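2-methyl-3-hydroxypyridine-5-carboxylic acid oxygenase (Mesorhizobium loti, PDB 3ALJ) probably uses FAD, molecular oxygen and a reduced nicotinamide cofactor to oxygenate and open the pyridine ring of 2-methyl-3-hydroxypyridine-5-carboxylic acid, a vitamin B6 breakdown product. Local coordinates at residues Gly52-His57 with Glu221-Leu226; Val184-Lys189 with Ile212-Cys217. All coordinates share one frame; numbering follows the deposited sequence.

Contact 1: Gly52-His57 with Glu221-Leu226; sequences GIYLWH and ELYLGL. With FAD (flavin-adenine dinucleotide), chain B.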
loop_
_atom_site.group_PDB
_atom_site.type_symbol
_atom_site.label_atom_id
_atom_site.label_comp_id
_atom_site.label_asym_id
_atom_site.label_seq_id
_atom_site.Cartn_x
_atom_site.Cartn_y
_atom_site.Cartn_z
ATOM N N GLY A 52 -5.424 -7.840 2.273
ATOM C CA GLY A 52 -4.160 -7.898 3.077
ATOM C C GLY A 52 -3.112 -6.944 2.595
ATOM O O GLY A 52 -3.242 -6.428 1.439
ATOM N N ILE A 53 -2.029 -6.747 3.419
ATOM C CA ILE A 53 -0.996 -5.861 2.983
ATOM C C ILE A 53 0.264 -6.220 3.730
ATOM O O ILE A 53 0.220 -6.630 4.873
ATOM C CB ILE A 53 -1.400 -4.368 3.191
ATOM C CG1 ILE A 53 -0.411 -3.416 2.447
ATOM C CG2 ILE A 53 -1.541 -3.963 4.682
ATOM C CD1 ILE A 53 -0.990 -1.971 2.492
ATOM N N TYR A 54 1.384 -6.106 3.012
ATOM C CA TYR A 54 2.731 -6.165 3.634
ATOM C C TYR A 54 3.288 -4.787 3.945
ATOM O O TYR A 54 3.211 -3.874 3.064
ATOM C CB TYR A 54 3.736 -6.824 2.678
ATOM C CG TYR A 54 3.591 -8.316 2.490
ATOM C CD1 TYR A 54 2.393 -8.950 2.120
ATOM C CD2 TYR A 54 4.713 -9.115 2.636
ATOM C CE1 TYR A 54 2.310 -10.302 1.976
ATOM C CE2 TYR A 54 4.693 -10.498 2.415
ATOM C CZ TYR A 54 3.463 -11.098 2.115
ATOM O OH TYR A 54 3.377 -12.447 1.943
ATOM N N LEU A 55 3.899 -4.572 5.105
ATOM C CA LEU A 55 4.711 -3.400 5.382
ATOM C C LEU A 55 6.098 -3.867 5.708
ATOM O O LEU A 55 6.285 -5.019 6.098
ATOM C CB LEU A 55 4.171 -2.545 6.561
ATOM C CG LEU A 55 2.748 -1.898 6.300
ATOM C CD1 LEU A 55 2.499 -1.033 7.516
ATOM C CD2 LEU A 55 2.803 -1.055 4.986
ATOM N N TRP A 56 7.046 -2.968 5.543
ATOM C CA TRP A 56 8.455 -3.250 5.852
ATOM C C TRP A 56 8.943 -2.212 6.824
ATOM O O TRP A 56 8.234 -1.278 7.200
ATOM C CB TRP A 56 9.298 -3.208 4.596
ATOM C CG TRP A 56 8.758 -4.099 3.467
ATOM C CD1 TRP A 56 7.653 -3.835 2.676
ATOM C CD2 TRP A 56 9.251 -5.373 3.031
ATOM N NE1 TRP A 56 7.415 -4.879 1.781
ATOM C CE2 TRP A 56 8.398 -5.837 1.988
ATOM C CE3 TRP A 56 10.378 -6.141 3.399
ATOM C CZ2 TRP A 56 8.632 -7.044 1.317
ATOM C CZ3 TRP A 56 10.596 -7.346 2.752
ATOM C CH2 TRP A 56 9.781 -7.794 1.718
ATOM N N HIS A 57 10.211 -2.306 7.226
ATOM C CA HIS A 57 10.810 -1.375 8.092
ATOM C C HIS A 57 10.489 0.083 7.800
ATOM O O HIS A 57 10.170 0.809 8.730
ATOM C CB HIS A 57 12.383 -1.591 7.954
ATOM C CG HIS A 57 13.251 -0.468 8.456
ATOM N ND1 HIS A 57 13.822 0.423 7.568
ATOM C CD2 HIS A 57 13.608 -0.072 9.700
ATOM C CE1 HIS A 57 14.537 1.318 8.260
ATOM N NE2 HIS A 57 14.425 1.046 9.566
ATOM N N GLU A 221 -6.235 -15.192 10.766
ATOM C CA GLU A 221 -6.536 -14.672 9.428
ATOM C C GLU A 221 -5.384 -14.916 8.464
ATOM O O GLU A 221 -4.219 -14.605 8.810
ATOM C CB GLU A 221 -6.772 -13.174 9.418
ATOM C CG GLU A 221 -8.106 -12.824 10.195
ATOM C CD GLU A 221 -8.210 -11.321 10.330
ATOM O OE1 GLU A 221 -7.348 -10.753 10.996
ATOM O OE2 GLU A 221 -9.204 -10.738 9.828
ATOM N N LEU A 222 -5.733 -15.465 7.317
ATOM C CA LEU A 222 -4.761 -15.749 6.219
ATOM C C LEU A 222 -5.111 -14.867 4.992
ATOM O O LEU A 222 -6.235 -14.827 4.548
ATOM C CB LEU A 222 -4.888 -17.195 5.761
ATOM C CG LEU A 222 -4.035 -17.622 4.549
ATOM C CD1 LEU A 222 -2.557 -17.552 4.876
ATOM C CD2 LEU A 222 -4.392 -19.100 4.253
ATOM N N TYR A 223 -4.144 -14.144 4.456
ATOM C CA TYR A 223 -4.269 -13.326 3.228
ATOM C C TYR A 223 -3.777 -14.207 2.102
ATOM O O TYR A 223 -2.595 -14.689 2.127
ATOM C CB TYR A 223 -3.446 -12.069 3.482
ATOM C CG TYR A 223 -3.098 -11.220 2.245
ATOM C CD1 TYR A 223 -3.972 -11.096 1.160
ATOM C CD2 TYR A 223 -1.888 -10.526 2.258
ATOM C CE1 TYR A 223 -3.562 -10.279 0.025
ATOM C CE2 TYR A 223 -1.494 -9.730 1.178
ATOM C CZ TYR A 223 -2.351 -9.621 0.109
ATOM O OH TYR A 223 -1.974 -8.838 -0.999
ATOM N N LEU A 224 -4.654 -14.408 1.138
ATOM C CA LEU A 224 -4.271 -15.092 -0.103
ATOM C C LEU A 224 -4.375 -14.183 -1.274
ATOM O O LEU A 224 -5.334 -13.401 -1.366
ATOM C CB LEU A 224 -5.216 -16.257 -0.431
ATOM C CG LEU A 224 -5.191 -17.391 0.605
ATOM C CD1 LEU A 224 -6.211 -18.474 0.211
ATOM C CD2 LEU A 224 -3.713 -17.989 0.696
ATOM N N GLY A 225 -3.417 -14.268 -2.192
ATOM C CA GLY A 225 -3.479 -13.530 -3.499
ATOM C C GLY A 225 -3.482 -14.593 -4.546
ATOM O O GLY A 225 -2.508 -15.342 -4.656
ATOM N N LEU A 226 -4.549 -14.696 -5.315
ATOM C CA LEU A 226 -4.712 -15.757 -6.348
ATOM C C LEU A 226 -4.483 -15.091 -7.685
ATOM O O LEU A 226 -5.325 -14.224 -8.073
ATOM C CB LEU A 226 -6.096 -16.456 -6.256
ATOM C CG LEU A 226 -6.229 -17.633 -5.312
ATOM C CD1 LEU A 226 -5.826 -17.363 -3.915
ATOM C CD2 LEU A 226 -7.776 -18.072 -5.323
HETATM P PA FAD B . -5.866 4.793 -1.590
HETATM O O1A FAD B . -5.505 3.706 -0.627
HETATM O O2A FAD B . -6.432 4.461 -2.846
HETATM O O5B FAD B . -6.840 5.765 -0.796
HETATM C C5B FAD B . -7.429 6.939 -1.447
HETATM C C4B FAD B . -8.634 7.211 -0.570
HETATM O O4B FAD B . -9.160 8.441 -1.177
HETATM C C3B FAD B . -9.739 6.225 -0.675
HETATM O O3B FAD B . -10.284 5.913 0.623
HETATM C C2B FAD B . -10.753 6.906 -1.663
HETATM O O2B FAD B . -12.119 6.518 -1.436
HETATM C C1B FAD B . -10.637 8.355 -1.319
HETATM N N9A FAD B . -10.862 9.243 -2.415
HETATM C C8A FAD B . -10.669 9.046 -3.764
HETATM N N7A FAD B . -10.925 10.162 -4.464
HETATM C C5A FAD B . -11.308 11.114 -3.533
HETATM C C6A FAD B . -11.602 12.471 -3.645
HETATM N N6A FAD B . -11.630 13.083 -4.876
HETATM N N1A FAD B . -11.895 13.114 -2.513
HETATM C C2A FAD B . -11.917 12.519 -1.315
HETATM N N3A FAD B . -11.601 11.205 -1.125
HETATM C C4A FAD B . -11.269 10.538 -2.265
HETATM N N1 FAD B . 1.370 -1.597 -0.897
HETATM C C2 FAD B . 2.129 -1.983 0.112
HETATM O O2 FAD B . 2.794 -1.196 0.803
HETATM N N3 FAD B . 2.221 -3.338 0.432
HETATM C C4 FAD B . 1.494 -4.305 -0.264
HETATM O O4 FAD B . 1.494 -5.517 0.172
HETATM C C4X FAD B . 0.724 -3.869 -1.328
HETATM N N5 FAD B . 0.047 -4.833 -2.152
HETATM C C5X FAD B . -0.663 -4.392 -3.253
HETATM C C6 FAD B . -1.249 -5.312 -4.141
HETATM C C7 FAD B . -2.008 -4.878 -5.197
HETATM C C7M FAD B . -2.656 -5.925 -6.147
HETATM C C8 FAD B . -2.151 -3.529 -5.449
HETATM C C8M FAD B . -2.966 -3.000 -6.651
HETATM C C9 FAD B . -1.567 -2.599 -4.578
HETATM C C9A FAD B . -0.772 -3.027 -3.486
HETATM N N10 FAD B . -0.114 -2.078 -2.585
HETATM C C10 FAD B . 0.648 -2.520 -1.570
HETATM C "C1'" FAD B . -0.234 -0.573 -2.886
HETATM C "C2'" FAD B . -1.286 0.034 -1.968
HETATM O "O2'" FAD B . -2.535 -0.665 -2.150
HETATM C "C3'" FAD B . -1.546 1.493 -2.390
HETATM O "O3'" FAD B . -0.257 2.044 -2.856
HETATM C "C4'" FAD B . -1.989 2.373 -1.296
HETATM O "O4'" FAD B . -3.281 1.873 -0.850
HETATM C "C5'" FAD B . -2.209 3.776 -1.759
HETATM O "O5'" FAD B . -2.663 4.555 -0.656
HETATM P P FAD B . -3.271 5.975 -0.988
HETATM O O1P FAD B . -3.707 6.515 0.307
HETATM O O2P FAD B . -2.363 6.792 -1.854
HETATM O O3P FAD B . -4.547 5.659 -1.931
HETATM O O HOH W 1 -2.529 -5.857 -1.109
#

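Contact 2: Val184-Lys189 with Ile212-Cys217; sequences VPRMKK and ILYSPC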
loop_
_atom_site.group_PDB
_atom_site.type_symbol
_atom_site.label_atom_id
_atom_site.label_comp_id
_atom_site.label_asym_id
_atom_site.label_seq_id
_atom_site.Cartn_x
_atom_site.Cartn_y
_atom_site.Cartn_z
ATOM N N VAL A 184 -9.152 -15.401 4.498
ATOM C CA VAL A 184 -9.829 -16.647 4.936
ATOM C C VAL A 184 -9.254 -17.067 6.282
ATOM O O VAL A 184 -8.226 -16.595 6.767
ATOM C CB VAL A 184 -9.684 -17.803 3.912
ATOM C CG1 VAL A 184 -10.338 -17.346 2.596
ATOM C CG2 VAL A 184 -8.186 -18.115 3.668
ATOM N N PRO A 185 -9.926 -17.970 7.000
ATOM C CA PRO A 185 -9.339 -18.563 8.188
ATOM C C PRO A 185 -8.031 -19.307 7.899
ATOM O O PRO A 185 -7.852 -19.808 6.761
ATOM C CB PRO A 185 -10.460 -19.561 8.675
ATOM C CG PRO A 185 -11.656 -19.126 8.008
ATOM C CD PRO A 185 -11.245 -18.545 6.665
ATOM N N ARG A 186 -7.140 -19.301 8.893
ATOM C CA ARG A 186 -5.878 -20.024 8.754
ATOM C C ARG A 186 -6.002 -21.528 8.462
ATOM O O ARG A 186 -5.168 -22.053 7.741
ATOM C CB ARG A 186 -5.053 -19.849 9.996
ATOM C CG ARG A 186 -4.560 -18.375 10.221
ATOM C CD ARG A 186 -3.354 -17.984 9.329
ATOM N NE ARG A 186 -2.212 -18.884 9.393
ATOM C CZ ARG A 186 -1.229 -18.807 10.269
ATOM N NH1 ARG A 186 -1.129 -17.872 11.238
ATOM N NH2 ARG A 186 -0.247 -19.681 10.142
ATOM N N MET A 187 -7.029 -22.186 9.041
ATOM C CA MET A 187 -7.207 -23.639 8.915
ATOM C C MET A 187 -5.905 -24.375 9.238
ATOM O O MET A 187 -5.575 -25.347 8.550
ATOM C CB MET A 187 -7.692 -24.018 7.501
ATOM C CG MET A 187 -8.894 -23.163 6.942
ATOM S SD MET A 187 -10.290 -23.258 8.075
ATOM C CE MET A 187 -10.880 -24.988 7.718
ATOM N N LYS A 188 -5.174 -23.914 10.247
ATOM C CA LYS A 188 -3.772 -24.349 10.292
ATOM C C LYS A 188 -3.705 -25.854 10.575
ATOM O O LYS A 188 -2.863 -26.521 9.942
ATOM C CB LYS A 188 -2.899 -23.508 11.251
ATOM C CG LYS A 188 -1.346 -23.737 11.175
ATOM C CD LYS A 188 -0.658 -22.830 12.202
ATOM C CE LYS A 188 0.732 -23.207 12.497
ATOM N NZ LYS A 188 1.229 -22.331 13.627
ATOM N N LYS A 189 -4.590 -26.381 11.433
ATOM C CA LYS A 189 -4.581 -27.799 11.795
ATOM C C LYS A 189 -4.832 -28.589 10.510
ATOM O O LYS A 189 -4.157 -29.612 10.256
ATOM C CB LYS A 189 -5.680 -28.066 12.865
ATOM C CG LYS A 189 -6.015 -29.573 13.116
ATOM C CD LYS A 189 -7.455 -29.925 12.653
ATOM C CE LYS A 189 -7.686 -31.461 12.575
ATOM N NZ LYS A 189 -7.068 -31.988 11.294
ATOM N N ILE A 212 -0.177 -18.519 -6.229
ATOM C CA ILE A 212 -0.816 -18.030 -4.968
ATOM C C ILE A 212 0.316 -17.448 -4.099
ATOM O O ILE A 212 1.308 -18.137 -3.795
ATOM C CB ILE A 212 -1.506 -19.146 -4.158
ATOM C CG1 ILE A 212 -2.705 -19.591 -5.009
ATOM C CG2 ILE A 212 -1.931 -18.674 -2.755
ATOM C CD1 ILE A 212 -3.698 -20.653 -4.273
ATOM N N LEU A 213 0.138 -16.195 -3.615
ATOM C CA LEU A 213 0.986 -15.686 -2.511
ATOM C C LEU A 213 0.176 -15.978 -1.246
ATOM O O LEU A 213 -0.947 -15.485 -1.026
ATOM C CB LEU A 213 1.199 -14.178 -2.710
ATOM C CG LEU A 213 2.045 -13.597 -1.563
ATOM C CD1 LEU A 213 3.482 -14.165 -1.685
ATOM C CD2 LEU A 213 2.160 -12.038 -1.664
ATOM N N TYR A 214 0.806 -16.769 -0.387
ATOM C CA TYR A 214 0.230 -17.249 0.900
ATOM C C TYR A 214 0.851 -16.411 2.023
ATOM O O TYR A 214 2.060 -16.407 2.213
ATOM C CB TYR A 214 0.589 -18.783 1.004
ATOM C CG TYR A 214 0.338 -19.433 2.335
ATOM C CD1 TYR A 214 1.246 -19.302 3.406
ATOM C CD2 TYR A 214 -0.846 -20.075 2.535
ATOM C CE1 TYR A 214 0.981 -19.950 4.659
ATOM C CE2 TYR A 214 -1.153 -20.737 3.761
ATOM C CZ TYR A 214 -0.219 -20.624 4.735
ATOM O OH TYR A 214 -0.465 -21.153 6.032
ATOM N N SER A 215 -0.038 -15.678 2.758
ATOM C CA SER A 215 0.442 -14.579 3.605
ATOM C C SER A 215 -0.279 -14.549 4.965
ATOM O O SER A 215 -1.348 -13.927 5.136
ATOM C CB SER A 215 0.181 -13.236 2.922
ATOM O OG SER A 215 0.854 -13.256 1.637
ATOM N N PRO A 216 0.234 -15.291 5.961
ATOM C CA PRO A 216 -0.496 -15.251 7.284
ATOM C C PRO A 216 -0.459 -13.898 7.913
ATOM O O PRO A 216 0.637 -13.279 8.082
ATOM C CB PRO A 216 0.228 -16.342 8.159
ATOM C CG PRO A 216 0.894 -17.248 7.056
ATOM C CD PRO A 216 1.345 -16.254 5.940
ATOM N N CYS A 217 -1.610 -13.484 8.461
ATOM C CA CYS A 217 -1.717 -12.154 9.076
ATOM C C CYS A 217 -1.601 -12.251 10.592
ATOM O O CYS A 217 -1.240 -11.244 11.196
ATOM C CB CYS A 217 -3.104 -11.520 8.707
ATOM S SG CYS A 217 -3.233 -11.060 6.951
HETATM O O HOH W 2 -2.725 -20.879 7.485
#

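Contact 1: Gly52-His57 with Glu221-Leu226
At the flavin site of this FAD-dependent oxygenase, G52 and Y54 of strand 52-56 meet Y223 of the large mixed sheet. The segments 52-56 and 221-226 run nearly at right angles, at 95°, with their axes 7.6 Å apart. Y223 on strand 221-228 reaches across the gap. Its CG lies anti to the backbone N (chi1 164°), which puts one ring face against G52. The CA of G52 sits over the ring centre, 3.5 Å from the centroid of Y223, in a CH-pi contact close to the ring normal. Y54 comes from another direction: CE2 of Y223 lies at the edge of the Y54 ring, 3.9 Å from Y54 CE1.

Strand 52-56 also holds the isoalloxazine, in a fold consistent with the flavoprotein aromatic hydroxylases. Y54 N donates to FAD O4 over 2.9 Å, nearly straight at 168°. FAD N3 donates back to Y54 O over 2.9 Å. This two-way backbone grip fixes the pyrimidine edge of the flavin, while I53 CG1 packs 3.3 Å from FAD N3. A water donates to G52 O and hydrogen-bonds Y223 OH over 3.0 Å. With an alanine at Y223, G52 would probably lose the ring face it packs on, and the water its phenol partner. R106 also binds G52 O.

Contact 2: Val184-Lys189 with Ile212-Cys217
R186 lays its guanidinium group against P216, just past the end of strand 170-185. CB of P216 stands over the centre of one guanidinium face, 3.6 Å from R186 CZ. The same CB is 3.7 Å from R186 NE. The proline thus meets the flat of the group and not its rim. The two side chains cross at about a right angle. R186 is folded to do this. Its CG is anti to the carbonyl carbon (chi1 -67°), and the chain then bends twice, at chi2 (-78°) and chi3 (-53°). The bends bring NE within reach of a water that also bonds R186 O.

This water holds the bent side chain to its own backbone and to Y214. It donates to R186 O over 2.7 Å and accepts from R186 NE over 2.8 Å, lying in the guanidinium plane at its edge. It also donates to Y214 OH over 2.7 Å. Y214 and R186 are thus joined through water; R186 NH2 stays 4.4 Å from Y214 OH. The rest of the guanidinium is held from outside: NH2 forms a salt bridge with D197, and NH1 bonds to N218 O. These bonds help fix its rotation. The Y214 hydroxyl also bonds to W196 O.

The contact spans strand 221-228, which lies between strands 170-185 and 211-216 in the sheet. Helix 253-260 packs against V184, P185 and M187.

In the fold
Both contacts use the same mixed sheet, and their centres lie about 10 Å apart. Strand 221-228 of contact 1 sits between the two strands of contact 2, and contact 2 is nested in the chain loop that contact 1 closes. The links are direct. L222 N lies 2.8 Å from V184 O, a probable backbone hydrogen bond. Y54 OH is hydrogen-bonded to S215 OG over 2.7 Å. Y223 CB packs 3.6 Å from C217 SG. Contact 1 touches the flavin itself through I53 and Y54. Contact 2 is farther off: the side chain of P216 is about 12 Å from FAD between nearest atoms.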